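Local coordinates for microbial collagenase (Bacillus anthracis, PDB 5SV5), which probably degrades collagen as a metalloprotease and is represented here by its pre-peptidase C-terminal domain, a likely accessory beta-sandwich module, at residues 51-56 and 73-78; 44-49 and 97-102. All coordinates share one frame; numbering follows the deposited sequence. Where two conformers were deposited one is given.

Overall arrangement
Both contacts lie in one small all-beta domain, their centres about 12 Å apart. Along the chain the order is 44-49, 51-56, 73-78 and 97-102, so contact 1 falls wholly between the two halves of contact 2. The segments of contact 2 belong to strands 37-45 and 98-104, which are neighbours in the sheet, whereas contact 1 joins strands 51-57 and 74-81, between which strand 66-71 intervenes. Strand 37-45 also neighbours strand 74-81, and Asn73 O probably accepts a hydrogen bond from Asn45 N. Contact 1 thus packs side chains near the domain centre, while contact 2 ties a strand and its exit turn together closer to the periphery.

Contact 1: residues 51-56 and 73-78; sequences MTWVLH and NHIEAN. With NA (sodium ion), chain C.
Trp53 and Ile75 centre a side-chain packing contact between strands 51-57 and 74-81, which are separated in the sheet order by strand 66-71. The strand segments run nearly parallel, 19° apart, with axes no closer than 7.6 Å, too far for backbone pairing, so side chains fill the gap. Trp53 CG sits between the backbone N and the carbonyl carbon (chi1 63°), and the indole reaches the other strand with its edge. Its NE1 donates to Ile75 O at 3.0 Å with an N-H...O angle of 157°. The oxygen lies in the ring plane, although NE1 stands well above the carbonyl plane. This bond satisfies the one polar atom of a buried indole. Farther along the same rim, Trp53 CH2 meets Ala77 CB at 3.5 Å; a methyl is small enough to admit the ring there. Ile75, whose CB points toward the other strand, uses both branches: CG2 touches Trp53 CD1 at 3.7 Å, while CD1 lies 3.9 Å from CG of Met51, a selenomethionine. Trp53 also packs on Ile41 and Val43 of strand 37-45 and on Leu88 of strand 84-92.

Where strand 74-81 begins, Asn73 OD1 binds a sodium ion at 2.4 Å, and five waters complete its shell. Asn73 OD1 also accepts a hydrogen bond from His74 ND1 at 2.9 Å, so the imidazole probably helps to hold the amide oxygen toward the sodium. Inward-facing apolar side chains filling the interior between strands, here Trp53, Ile75, Met51 and Ala77, are consistent with a beta-sandwich, the fold expected of pre-peptidase C-terminal domains.

Contact 2: residues 44-49 and 97-102; sequences LNEYGI and DGTYEL
An antiparallel beta ladder running into a type I turn joins Leu44 and Glu46 to Glu101 and Thr99. Leu44 and Glu101 form the hydrogen-bonded pair: Leu44 N donates to Glu101 O at 2.9 Å, and Glu101 N returns a bond to Leu44 O at 3.2 Å. Asn45 and Tyr100 follow as a non-hydrogen-bonded pair. Tyr100 OH hydrogen-bonds to Asp27, a sodium ligand, and to Tyr29.

Strand 37-45 then bends through the turn Asn45 to Gly48, where glycine suits the positive phi. Glu46 N still reaches Thr99 O, at 3.2 Å. The Glu46 chain, extended beyond CG, also brings OE1 to Thr99 OG1, which donates across 2.6 Å on the anti side of the carboxylate. Thr99 OG1 also lies in plane at the edge of the Tyr47 ring, 3.3 Å from Tyr47 CE1. Glu46 and Glu101 bring like charges near each other, a repulsion probably eased by a water donating to OE2 of each and by the salt bridge from Glu46 to Lys17. The Asn45 amide spans the turn with two bonds to Ile49: ND2 donates to Ile49 O at 2.8 Å, and OD1 accepts from Ile49 N. A second water donates to Asn45 OD1 and Thr99 O while accepting from Tyr47 N at 2.9 Å.

Contact 1: residues 51-56 and 73-78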
loop_
_atom_site.group_PDB
_atom_site.type_symbol
_atom_site.label_atom_id
_atom_site.label_comp_id
_atom_site.label_asym_id
_atom_site.label_seq_id
_atom_site.Cartn_x
_atom_site.Cartn_y
_atom_site.Cartn_z
HETATM N N MSE A 51 -9.926 -2.001 5.939
HETATM C CA MSE A 51 -8.543 -2.054 5.432
HETATM C C MSE A 51 -8.065 -0.666 5.067
HETATM O O MSE A 51 -8.863 0.269 4.876
HETATM C CB MSE A 51 -8.421 -3.044 4.263
HETATM C CG MSE A 51 -9.180 -2.531 3.033
HETATM SE SE MSE A 51 -8.843 -3.662 1.443
HETATM C CE MSE A 51 -6.934 -3.241 1.297
ATOM N N THR A 52 -6.750 -0.537 4.973
ATOM C CA THR A 52 -6.131 0.721 4.612
ATOM C C THR A 52 -4.727 0.448 4.081
ATOM O O THR A 52 -4.351 -0.706 3.864
ATOM C CB THR A 52 -6.144 1.706 5.801
ATOM O OG1 THR A 52 -5.806 3.009 5.334
ATOM C CG2 THR A 52 -5.217 1.278 6.912
ATOM N N TRP A 53 -3.958 1.509 3.848
ATOM C CA TRP A 53 -2.555 1.341 3.526
ATOM C C TRP A 53 -1.748 2.486 4.127
ATOM O O TRP A 53 -2.272 3.590 4.358
ATOM C CB TRP A 53 -2.308 1.224 2.006
ATOM C CG TRP A 53 -2.666 2.422 1.171
ATOM C CD1 TRP A 53 -3.794 2.575 0.431
ATOM C CD2 TRP A 53 -1.888 3.613 0.972
ATOM N NE1 TRP A 53 -3.783 3.792 -0.220
ATOM C CE2 TRP A 53 -2.623 4.453 0.105
ATOM C CE3 TRP A 53 -0.644 4.055 1.445
ATOM C CZ2 TRP A 53 -2.152 5.718 -0.289
ATOM C CZ3 TRP A 53 -0.198 5.314 1.075
ATOM C CH2 TRP A 53 -0.945 6.128 0.212
ATOM N N VAL A 54 -0.475 2.203 4.398
ATOM C CA VAL A 54 0.486 3.208 4.837
ATOM C C VAL A 54 1.785 3.004 4.049
ATOM O O VAL A 54 2.101 1.888 3.621
ATOM C CB VAL A 54 0.754 3.185 6.357
ATOM C CG1 VAL A 54 -0.494 3.488 7.148
ATOM C CG2 VAL A 54 1.404 1.889 6.825
ATOM N N LEU A 55 2.536 4.084 3.881
ATOM C CA LEU A 55 3.759 4.090 3.089
ATOM C C LEU A 55 4.911 4.666 3.886
ATOM O O LEU A 55 4.752 5.728 4.508
ATOM C CB LEU A 55 3.545 4.956 1.842
ATOM C CG LEU A 55 4.706 5.038 0.850
ATOM C CD1 LEU A 55 4.835 3.754 0.054
ATOM C CD2 LEU A 55 4.526 6.234 -0.077
ATOM N N HIS A 56 6.068 4.000 3.852
ATOM C CA HIS A 56 7.284 4.516 4.445
ATOM C C HIS A 56 8.390 4.625 3.410
ATOM O O HIS A 56 8.633 3.688 2.648
ATOM C CB HIS A 56 7.804 3.605 5.577
ATOM C CG HIS A 56 6.922 3.570 6.775
ATOM N ND1 HIS A 56 6.968 4.535 7.748
ATOM C CD2 HIS A 56 5.956 2.705 7.152
ATOM C CE1 HIS A 56 6.070 4.259 8.678
ATOM N NE2 HIS A 56 5.431 3.160 8.331
ATOM N N ASN A 73 -15.093 3.205 -1.684
ATOM C CA ASN A 73 -14.223 2.035 -1.911
ATOM C C ASN A 73 -12.809 2.398 -2.336
ATOM O O ASN A 73 -11.995 1.511 -2.470
ATOM C CB ASN A 73 -14.825 1.058 -2.972
ATOM C CG ASN A 73 -14.831 1.639 -4.383
ATOM O OD1 ASN A 73 -15.059 2.837 -4.583
ATOM N ND2 ASN A 73 -14.596 0.785 -5.379
ATOM N N HIS A 74 -12.526 3.672 -2.587
ATOM C CA HIS A 74 -11.193 4.104 -3.012
ATOM C C HIS A 74 -10.392 4.553 -1.808
ATOM O O HIS A 74 -10.806 5.461 -1.108
ATOM C CB HIS A 74 -11.299 5.303 -3.974
ATOM C CG HIS A 74 -11.665 4.971 -5.388
ATOM N ND1 HIS A 74 -12.848 4.375 -5.746
ATOM C CD2 HIS A 74 -11.006 5.215 -6.545
ATOM C CE1 HIS A 74 -12.895 4.244 -7.059
ATOM N NE2 HIS A 74 -11.787 4.747 -7.567
ATOM N N ILE A 75 -9.230 3.956 -1.585
ATOM C CA ILE A 75 -8.357 4.319 -0.467
ATOM C C ILE A 75 -7.109 4.929 -1.130
ATOM O O ILE A 75 -6.307 4.188 -1.712
ATOM C CB ILE A 75 -8.023 3.115 0.413
ATOM C CG1 ILE A 75 -9.303 2.394 0.870
ATOM C CG2 ILE A 75 -7.178 3.567 1.584
ATOM C CD1 ILE A 75 -9.038 1.069 1.539
ATOM N N GLU A 76 -6.993 6.262 -1.115
ATOM C CA GLU A 76 -6.027 6.932 -1.990
ATOM C C GLU A 76 -5.200 8.001 -1.311
ATOM O O GLU A 76 -5.483 8.453 -0.188
ATOM C CB GLU A 76 -6.748 7.592 -3.205
ATOM C CG GLU A 76 -7.778 6.715 -3.891
ATOM C CD GLU A 76 -8.339 7.305 -5.182
ATOM O OE1 GLU A 76 -8.967 8.399 -5.166
ATOM O OE2 GLU A 76 -8.184 6.650 -6.227
ATOM N N ALA A 77 -4.175 8.406 -2.056
ATOM C CA ALA A 77 -3.339 9.571 -1.756
ATOM C C ALA A 77 -2.634 9.995 -3.041
ATOM O O ALA A 77 -2.327 9.161 -3.893
ATOM C CB ALA A 77 -2.298 9.273 -0.694
ATOM N N ASN A 78 -2.213 11.255 -3.096
ATOM C CA ASN A 78 -1.399 11.768 -4.212
ATOM C C ASN A 78 -0.477 12.817 -3.595
ATOM O O ASN A 78 -0.950 13.809 -3.014
ATOM C CB ASN A 78 -2.309 12.325 -5.304
ATOM C CG ASN A 78 -1.558 12.840 -6.506
ATOM O OD1 ASN A 78 -0.617 13.620 -6.381
ATOM N ND2 ASN A 78 -2.020 12.457 -7.688
HETATM NA NA NA C . -16.747 4.360 -5.305
HETATM O O HOH W 1 -17.743 3.785 -3.141
HETATM O O HOH W 2 -16.102 4.462 -7.639
HETATM O O HOH W 3 -18.495 5.973 -5.764
HETATM O O HOH W 4 -18.269 2.246 -6.105
HETATM O O HOH W 5 -15.117 5.916 -4.499
#

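Contact 2: residues 44-49 and 97-102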
loop_
_atom_site.group_PDB
_atom_site.type_symbol
_atom_site.label_atom_id
_atom_site.label_comp_id
_atom_site.label_asym_id
_atom_site.label_seq_id
_atom_site.Cartn_x
_atom_site.Cartn_y
_atom_site.Cartn_z
ATOM N N LEU A 44 -8.437 -0.165 -4.316
ATOM C CA LEU A 44 -9.880 -0.381 -4.404
ATOM C C LEU A 44 -10.227 -1.514 -3.446
ATOM O O LEU A 44 -9.768 -2.649 -3.602
ATOM C CB LEU A 44 -10.297 -0.718 -5.837
ATOM C CG LEU A 44 -9.886 0.351 -6.866
ATOM C CD1 LEU A 44 -10.299 -0.053 -8.273
ATOM C CD2 LEU A 44 -10.337 1.752 -6.509
ATOM N N ASN A 45 -11.037 -1.175 -2.447
ATOM C CA ASN A 45 -11.465 -2.076 -1.373
ATOM C C ASN A 45 -12.733 -2.762 -1.864
ATOM O O ASN A 45 -13.853 -2.294 -1.617
ATOM C CB ASN A 45 -11.685 -1.227 -0.121
ATOM C CG ASN A 45 -12.159 -2.002 1.079
ATOM O OD1 ASN A 45 -12.247 -3.234 1.083
ATOM N ND2 ASN A 45 -12.470 -1.261 2.130
ATOM N N GLU A 46 -12.558 -3.865 -2.590
ATOM C CA GLU A 46 -13.647 -4.446 -3.366
ATOM C C GLU A 46 -14.809 -4.954 -2.526
ATOM O O GLU A 46 -15.953 -4.892 -2.978
ATOM C CB GLU A 46 -13.103 -5.536 -4.295
ATOM C CG GLU A 46 -12.080 -5.003 -5.299
ATOM C CD GLU A 46 -11.582 -6.035 -6.294
ATOM O OE1 GLU A 46 -11.684 -7.260 -6.026
ATOM O OE2 GLU A 46 -11.084 -5.612 -7.362
ATOM N N TYR A 47 -14.530 -5.472 -1.338
ATOM C CA TYR A 47 -15.576 -6.004 -0.452
ATOM C C TYR A 47 -15.894 -5.089 0.721
ATOM O O TYR A 47 -16.693 -5.448 1.583
ATOM C CB TYR A 47 -15.228 -7.435 -0.003
ATOM C CG TYR A 47 -15.495 -8.432 -1.100
ATOM C CD1 TYR A 47 -14.591 -8.618 -2.133
ATOM C CD2 TYR A 47 -16.700 -9.125 -1.157
ATOM C CE1 TYR A 47 -14.869 -9.487 -3.181
ATOM C CE2 TYR A 47 -16.987 -9.999 -2.195
ATOM C CZ TYR A 47 -16.068 -10.179 -3.204
ATOM O OH TYR A 47 -16.340 -11.053 -4.236
ATOM N N GLY A 48 -15.312 -3.889 0.746
ATOM C CA GLY A 48 -15.667 -2.915 1.768
ATOM C C GLY A 48 -15.315 -3.350 3.169
ATOM O O GLY A 48 -16.066 -3.075 4.096
ATOM N N ILE A 49 -14.166 -4.013 3.329
ATOM C CA ILE A 49 -13.721 -4.454 4.647
ATOM C C ILE A 49 -12.959 -3.330 5.349
ATOM O O ILE A 49 -12.731 -2.249 4.789
ATOM C CB ILE A 49 -12.850 -5.744 4.558
ATOM C CG1 ILE A 49 -11.496 -5.496 3.864
ATOM C CG2 ILE A 49 -13.627 -6.851 3.852
ATOM C CD1 ILE A 49 -10.515 -6.637 4.014
ATOM N N ASP A 97 -13.002 -10.512 5.222
ATOM C CA ASP A 97 -12.228 -11.112 4.141
ATOM C C ASP A 97 -12.527 -10.318 2.872
ATOM O O ASP A 97 -13.693 -10.090 2.517
ATOM C CB ASP A 97 -12.631 -12.565 3.923
ATOM C CG ASP A 97 -12.169 -13.483 5.038
ATOM O OD1 ASP A 97 -11.181 -13.164 5.723
ATOM O OD2 ASP A 97 -12.791 -14.549 5.205
ATOM N N GLY A 98 -11.483 -9.922 2.162
ATOM C CA GLY A 98 -11.708 -9.154 0.952
ATOM C C GLY A 98 -10.544 -9.200 0.007
ATOM O O GLY A 98 -9.444 -9.626 0.339
ATOM N N THR A 99 -10.835 -8.786 -1.208
ATOM C CA THR A 99 -9.876 -8.611 -2.275
ATOM C C THR A 99 -9.673 -7.122 -2.527
ATOM O O THR A 99 -10.514 -6.290 -2.131
ATOM C CB THR A 99 -10.373 -9.290 -3.559
ATOM O OG1 THR A 99 -11.672 -8.787 -3.868
ATOM C CG2 THR A 99 -10.451 -10.805 -3.379
ATOM N N TYR A 100 -8.585 -6.780 -3.209
ATOM C CA TYR A 100 -8.323 -5.383 -3.513
ATOM C C TYR A 100 -7.552 -5.266 -4.818
ATOM O O TYR A 100 -6.945 -6.240 -5.292
ATOM C CB TYR A 100 -7.565 -4.685 -2.353
ATOM C CG TYR A 100 -6.153 -5.186 -2.133
ATOM C CD1 TYR A 100 -5.086 -4.696 -2.894
ATOM C CD2 TYR A 100 -5.880 -6.190 -1.216
ATOM C CE1 TYR A 100 -3.799 -5.167 -2.715
ATOM C CE2 TYR A 100 -4.587 -6.662 -1.022
ATOM C CZ TYR A 100 -3.551 -6.157 -1.785
ATOM O OH TYR A 100 -2.258 -6.605 -1.618
ATOM N N GLU A 101 -7.574 -4.059 -5.388
ATOM C CA GLU A 101 -6.736 -3.739 -6.541
ATOM C C GLU A 101 -5.905 -2.509 -6.224
ATOM O O GLU A 101 -6.445 -1.446 -5.908
ATOM C CB GLU A 101 -7.542 -3.509 -7.818
ATOM C CG GLU A 101 -6.634 -3.464 -9.043
ATOM C CD GLU A 101 -7.399 -3.625 -10.341
ATOM O OE1 GLU A 101 -6.797 -4.073 -11.339
ATOM O OE2 GLU A 101 -8.616 -3.337 -10.369
ATOM N N LEU A 102 -4.587 -2.668 -6.300
ATOM C CA LEU A 102 -3.632 -1.603 -6.046
ATOM C C LEU A 102 -3.143 -0.993 -7.340
ATOM O O LEU A 102 -2.766 -1.723 -8.261
ATOM C CB LEU A 102 -2.414 -2.188 -5.302
ATOM C CG LEU A 102 -1.173 -1.298 -5.200
ATOM C CD1 LEU A 102 -1.426 -0.073 -4.355
ATOM C CD2 LEU A 102 -0.009 -2.106 -4.641
HETATM O O HOH W 6 -12.047 -5.845 0.097
HETATM O O HOH W 7 -10.932 -3.642 -8.993
#